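Side-chain contacts in similar to hydroxylamine oxidoreductase (Kuenenia stuttgartiensis, PDB 6H5L), which probably works as a multi-haem oxidoreductase, a hydroxylamine oxidoreductase-like subunit that carries c-type haems in a reductase complex of an anammox bacterium: residues E268-P271 with G272-R276; Q368-F371 with Q372-L376. All coordinates share one frame; numbering follows the deposited sequence.

Contact 1: E268-P271 with G272-R276. With HEC (heme c), chain J.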
loop_
_atom_site.group_PDB
_atom_site.type_symbol
_atom_site.label_atom_id
_atom_site.label_comp_id
_atom_site.label_asym_id
_atom_site.label_seq_id
_atom_site.Cartn_x
_atom_site.Cartn_y
_atom_site.Cartn_z
ATOM N N GLU A 268 -21.845 7.091 22.844
ATOM C CA GLU A 268 -21.422 7.530 21.520
ATOM C C GLU A 268 -21.805 6.553 20.418
ATOM O O GLU A 268 -21.559 6.842 19.242
ATOM C CB GLU A 268 -19.905 7.754 21.494
ATOM C CG GLU A 268 -19.393 8.761 22.511
ATOM C CD GLU A 268 -19.955 10.153 22.301
ATOM O OE1 GLU A 268 -20.092 10.893 23.299
ATOM O OE2 GLU A 268 -20.259 10.509 21.142
ATOM N N VAL A 269 -22.395 5.412 20.765
ATOM C CA VAL A 269 -22.743 4.402 19.772
ATOM C C VAL A 269 -23.940 4.884 18.962
ATOM O O VAL A 269 -25.013 5.153 19.512
ATOM C CB VAL A 269 -23.038 3.055 20.442
ATOM C CG1 VAL A 269 -23.636 2.083 19.436
ATOM C CG2 VAL A 269 -21.770 2.480 21.055
ATOM N N ARG A 270 -23.758 4.989 17.650
ATOM C CA ARG A 270 -24.857 5.332 16.757
ATOM C C ARG A 270 -25.666 4.080 16.442
ATOM O O ARG A 270 -25.120 3.132 15.869
ATOM C CB ARG A 270 -24.328 5.954 15.472
ATOM C CG ARG A 270 -23.804 7.371 15.631
ATOM C CD ARG A 270 -22.467 7.527 14.933
ATOM N NE ARG A 270 -22.500 6.997 13.574
ATOM C CZ ARG A 270 -21.420 6.656 12.881
ATOM N NH1 ARG A 270 -20.216 6.784 13.422
ATOM N NH2 ARG A 270 -21.540 6.180 11.648
ATOM N N PRO A 271 -26.952 4.030 16.795
ATOM C CA PRO A 271 -27.754 2.821 16.543
ATOM C C PRO A 271 -27.980 2.622 15.052
ATOM O O PRO A 271 -28.497 3.507 14.365
ATOM C CB PRO A 271 -29.069 3.106 17.283
ATOM C CG PRO A 271 -28.765 4.253 18.208
ATOM C CD PRO A 271 -27.708 5.055 17.530
ATOM N N GLY A 272 -27.587 1.451 14.552
ATOM C CA GLY A 272 -27.748 1.134 13.147
ATOM C C GLY A 272 -26.446 1.162 12.372
ATOM O O GLY A 272 -26.209 0.305 11.514
ATOM N N GLU A 273 -25.591 2.143 12.665
ATOM C CA GLU A 273 -24.321 2.297 11.967
ATOM C C GLU A 273 -23.155 1.663 12.712
ATOM O O GLU A 273 -22.300 1.025 12.087
ATOM C CB GLU A 273 -24.032 3.781 11.722
ATOM C CG GLU A 273 -24.984 4.442 10.740
ATOM C CD GLU A 273 -24.573 5.857 10.392
ATOM O OE1 GLU A 273 -25.022 6.798 11.079
ATOM O OE2 GLU A 273 -23.787 6.026 9.434
ATOM N N ASP A 274 -23.097 1.819 14.035
ATOM C CA ASP A 274 -22.050 1.188 14.830
ATOM C C ASP A 274 -22.466 -0.200 15.306
ATOM O O ASP A 274 -21.692 -1.155 15.187
ATOM C CB ASP A 274 -21.683 2.079 16.018
ATOM C CG ASP A 274 -21.080 3.400 15.586
ATOM O OD1 ASP A 274 -20.439 3.432 14.513
ATOM O OD2 ASP A 274 -21.250 4.403 16.312
ATOM N N TYR A 275 -23.672 -0.325 15.851
ATOM C CA TYR A 275 -24.299 -1.616 16.109
ATOM C C TYR A 275 -25.497 -1.751 15.180
ATOM O O TYR A 275 -26.339 -0.849 15.127
ATOM C CB TYR A 275 -24.788 -1.753 17.556
ATOM C CG TYR A 275 -23.770 -1.621 18.674
ATOM C CD1 TYR A 275 -22.418 -1.425 18.419
ATOM C CD2 TYR A 275 -24.179 -1.704 20.001
ATOM C CE1 TYR A 275 -21.507 -1.305 19.459
ATOM C CE2 TYR A 275 -23.280 -1.590 21.039
ATOM C CZ TYR A 275 -21.946 -1.390 20.765
ATOM O OH TYR A 275 -21.051 -1.276 21.806
ATOM N N ARG A 276 -25.586 -2.867 14.454
ATOM C CA ARG A 276 -26.830 -3.113 13.731
ATOM C C ARG A 276 -27.905 -3.648 14.665
ATOM O O ARG A 276 -29.068 -3.236 14.581
ATOM C CB ARG A 276 -26.617 -4.080 12.565
ATOM C CG ARG A 276 -27.870 -4.205 11.703
ATOM C CD ARG A 276 -27.830 -5.363 10.720
ATOM N NE ARG A 276 -29.163 -5.623 10.178
ATOM C CZ ARG A 276 -29.469 -6.635 9.371
ATOM N NH1 ARG A 276 -28.537 -7.502 8.998
ATOM N NH2 ARG A 276 -30.715 -6.781 8.938
HETATM FE FE HEC J . -34.826 -5.587 17.571
HETATM C CHA HEC J . -35.185 -8.151 15.343
HETATM C CHB HEC J . -37.483 -6.849 19.409
HETATM C CHC HEC J . -34.340 -3.206 20.010
HETATM C CHD HEC J . -32.386 -4.133 15.653
HETATM N NA HEC J . -36.077 -7.220 17.429
HETATM C C1A HEC J . -36.094 -8.114 16.376
HETATM C C2A HEC J . -37.228 -9.000 16.559
HETATM C C3A HEC J . -37.859 -8.636 17.675
HETATM C C4A HEC J . -37.150 -7.511 18.249
HETATM C CMA HEC J . -39.123 -9.301 18.258
HETATM C CAA HEC J . -37.653 -10.159 15.629
HETATM C CBA HEC J . -38.185 -9.584 14.323
HETATM C CGA HEC J . -38.841 -10.663 13.504
HETATM O O1A HEC J . -39.289 -10.350 12.371
HETATM O O2A HEC J . -38.917 -11.826 13.977
HETATM N NB HEC J . -35.763 -5.097 19.359
HETATM C C1B HEC J . -36.795 -5.792 19.959
HETATM C C2B HEC J . -37.027 -5.220 21.270
HETATM C C3B HEC J . -36.163 -4.208 21.436
HETATM C C4B HEC J . -35.350 -4.116 20.238
HETATM C CMB HEC J . -38.112 -5.711 22.257
HETATM C CAB HEC J . -36.018 -3.282 22.665
HETATM C CBB HEC J . -35.534 -4.063 23.908
HETATM N NC HEC J . -33.609 -3.968 17.784
HETATM C C1C HEC J . -33.547 -3.133 18.883
HETATM C C2C HEC J . -32.435 -2.224 18.694
HETATM C C3C HEC J . -31.953 -2.412 17.456
HETATM C C4C HEC J . -32.641 -3.559 16.883
HETATM C CMC HEC J . -32.113 -1.046 19.640
HETATM C CAC HEC J . -30.806 -1.616 16.778
HETATM C CBC HEC J . -29.458 -1.735 17.523
HETATM N ND HEC J . -33.896 -6.085 15.789
HETATM C C1D HEC J . -32.966 -5.276 15.138
HETATM C C2D HEC J . -32.705 -5.837 13.829
HETATM C C3D HEC J . -33.587 -7.091 13.737
HETATM C C4D HEC J . -34.285 -7.165 14.999
HETATM C CMD HEC J . -31.749 -5.287 12.749
HETATM C CAD HEC J . -33.715 -8.086 12.563
HETATM C CBD HEC J . -35.069 -7.896 11.886
HETATM C CGD HEC J . -35.596 -9.224 11.410
HETATM O O1D HEC J . -35.634 -10.179 12.228
HETATM O O2D HEC J . -35.990 -9.326 10.219
#
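Arg270 and Asp274 close an alpha-turn in the loop between helices 248-256 and 280-285: Asp274 N donates to Arg270 O (3.0 Å), and Arg270 N returns a nearly straight bond (171°) to Asp274 OD2 (2.9 Å), arriving on the anti side of the carboxylate but 33° out of its plane. Asp274 CG lies anti to its carbonyl carbon (chi1 -64°), which turns the carboxylate back over the start of the turn, where OD2 also pairs with Lys264. The tightly packed side lies at Val269 and Tyr275. The methyl Val269 CG1 sits over the centre of the Tyr275 ring, 3.7 Å from its centroid, in a CH-pi contact, while Tyr260 and Phe262 extend the aromatic cluster. The exposed side is polar and looser. Here Arg270 NH2 forms a salt bridge with Glu273 OE2 (3.2 Å) in the guanidinium plane, although it meets that carboxylate from above. Asp274 OD1 lies over a face of the same guanidinium, 3.5 Å from NH1, and attracts it by charge alone. With an alanine at Asp274, Arg270 N would probably lose its acceptor and Lys264 its carboxylate mate. Beyond the turn, Arg276 extends to Asp94 and Glu222 of the second subunit, whereas its carbonyl O comes within 3.2 Å of HEC CAC.

Contact 2: Q368-F371 with Q372-L376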
loop_
_atom_site.group_PDB
_atom_site.type_symbol
_atom_site.label_atom_id
_atom_site.label_comp_id
_atom_site.label_asym_id
_atom_site.label_seq_id
_atom_site.Cartn_x
_atom_site.Cartn_y
_atom_site.Cartn_z
ATOM N N GLN A 368 -47.832 -10.403 28.897
ATOM C CA GLN A 368 -48.898 -11.397 28.819
ATOM C C GLN A 368 -48.363 -12.803 29.046
ATOM O O GLN A 368 -49.014 -13.620 29.708
ATOM C CB GLN A 368 -49.609 -11.303 27.472
ATOM C CG GLN A 368 -50.434 -10.042 27.302
ATOM C CD GLN A 368 -51.461 -9.869 28.406
ATOM O OE1 GLN A 368 -51.633 -8.775 28.944
ATOM N NE2 GLN A 368 -52.152 -10.952 28.746
ATOM N N PHE A 369 -47.183 -13.108 28.502
ATOM C CA PHE A 369 -46.576 -14.411 28.750
ATOM C C PHE A 369 -46.297 -14.611 30.233
ATOM O O PHE A 369 -46.503 -15.705 30.770
ATOM C CB PHE A 369 -45.289 -14.561 27.937
ATOM C CG PHE A 369 -44.523 -15.819 28.240
ATOM C CD1 PHE A 369 -44.805 -16.999 27.568
ATOM C CD2 PHE A 369 -43.520 -15.824 29.199
ATOM C CE1 PHE A 369 -44.103 -18.157 27.846
ATOM C CE2 PHE A 369 -42.820 -16.979 29.483
ATOM C CZ PHE A 369 -43.110 -18.147 28.805
ATOM N N MET A 370 -45.825 -13.564 30.911
ATOM C CA MET A 370 -45.499 -13.689 32.328
ATOM C C MET A 370 -46.756 -13.810 33.181
ATOM O O MET A 370 -46.759 -14.523 34.193
ATOM C CB MET A 370 -44.651 -12.501 32.773
ATOM C CG MET A 370 -43.264 -12.506 32.172
ATOM S SD MET A 370 -42.417 -14.050 32.546
ATOM C CE MET A 370 -41.942 -13.771 34.250
ATOM N N PHE A 371 -47.830 -13.119 32.796
ATOM C CA PHE A 371 -49.082 -13.231 33.539
ATOM C C PHE A 371 -49.635 -14.649 33.468
ATOM O O PHE A 371 -50.055 -15.216 34.483
ATOM C CB PHE A 371 -50.101 -12.222 33.004
ATOM C CG PHE A 371 -49.825 -10.804 33.418
ATOM C CD1 PHE A 371 -49.358 -10.519 34.690
ATOM C CD2 PHE A 371 -50.027 -9.758 32.533
ATOM C CE1 PHE A 371 -49.102 -9.215 35.074
ATOM C CE2 PHE A 371 -49.770 -8.452 32.912
ATOM C CZ PHE A 371 -49.308 -8.181 34.184
ATOM N N GLN A 372 -49.636 -15.244 32.272
ATOM C CA GLN A 372 -50.152 -16.601 32.133
ATOM C C GLN A 372 -49.183 -17.629 32.705
ATOM O O GLN A 372 -49.614 -18.686 33.180
ATOM C CB GLN A 372 -50.464 -16.899 30.663
ATOM C CG GLN A 372 -49.260 -16.924 29.733
ATOM C CD GLN A 372 -48.613 -18.293 29.652
ATOM O OE1 GLN A 372 -49.299 -19.312 29.566
ATOM N NE2 GLN A 372 -47.286 -18.324 29.687
ATOM N N ALA A 373 -47.879 -17.341 32.676
ATOM C CA ALA A 373 -46.911 -18.269 33.251
ATOM C C ALA A 373 -46.992 -18.278 34.772
ATOM O O ALA A 373 -46.973 -19.350 35.394
ATOM C CB ALA A 373 -45.498 -17.917 32.785
ATOM N N HIS A 374 -47.089 -17.096 35.393
ATOM C CA HIS A 374 -47.305 -17.043 36.836
ATOM C C HIS A 374 -48.642 -17.649 37.231
ATOM O O HIS A 374 -48.750 -18.249 38.306
ATOM C CB HIS A 374 -47.208 -15.600 37.334
ATOM C CG HIS A 374 -45.832 -15.202 37.770
ATOM N ND1 HIS A 374 -45.013 -14.391 37.016
ATOM C CD2 HIS A 374 -45.130 -15.510 38.883
ATOM C CE1 HIS A 374 -43.866 -14.214 37.647
ATOM N NE2 HIS A 374 -43.912 -14.885 38.783
ATOM N N THR A 375 -49.663 -17.493 36.388
ATOM C CA THR A 375 -50.934 -18.165 36.632
ATOM C C THR A 375 -50.764 -19.677 36.588
ATOM O O THR A 375 -51.301 -20.395 37.439
ATOM C CB THR A 375 -51.981 -17.712 35.607
ATOM O OG1 THR A 375 -52.291 -16.326 35.818
ATOM C CG2 THR A 375 -53.255 -18.542 35.724
ATOM N N LEU A 376 -50.017 -20.176 35.600
ATOM C CA LEU A 376 -49.784 -21.614 35.494
ATOM C C LEU A 376 -49.029 -22.141 36.708
ATOM O O LEU A 376 -49.318 -23.237 37.203
ATOM C CB LEU A 376 -49.019 -21.924 34.208
ATOM C CG LEU A 376 -48.785 -23.397 33.864
ATOM C CD1 LEU A 376 -50.107 -24.117 33.657
ATOM C CD2 LEU A 376 -47.903 -23.529 32.632
#
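Gln372 folds its side chain back against Phe369 on helix 356-389, one of the long helices of the C-terminal helical part of this multi-haem fold. Its NE2 donates to Phe369 O (2.9 Å) in the carbonyl plane, on a lone pair, and so shares that oxygen with the helical bond from Ala373 N. The same nitrogen lies over one face of the Phe369 ring, displaced toward the rim, 3.5 Å from CD1. Gln372 CG stands between the backbone N and the carbonyl carbon (chi1 65°), and a further bend at chi2 directs the amide toward the preceding turn. Two residues further on, Phe371 O also serves two donors: Thr375 N and Thr375 OG1 (2.8 Å), which reach it from opposite faces of the carbonyl plane. Met370 O takes the main-chain bond from His374 N and a weak one from His374 ND1, near the imidazole plane. The next shell fixes these groups. Gln488 on helix 480-513 holds Gln372 OE1, Tyr194 of the second subunit packs on Phe369, and Trp302 meets the Phe371 ring edge-to-face. Helix 455-476 contributes Tyr472 against Met370 and Lys468 against Ala373 and His374. On that same side Met370 CE touches His374 CE1 at 3.9 Å.

Contact 2 is the more deeply buried of the two, within a long helix packed on helices 455-476 and 480-513, whereas contact 1 is a partly exposed loop turn farther from the centre of the chain. Their centres are about 34 Å apart, and they share no secondary-structure element. The chemistry follows the setting: charged side chains secure the turn on its exposed side, while in the helix neutral amide and hydroxyl groups bond to main-chain carbonyls already engaged in helical bonds. Both reach the second subunit, contact 1 mainly through salt bridges of Arg276 and contact 2 by packing. One haem lies against 272-276, whereas a different haem is about 7 Å from the Met370 side chain of 368-371.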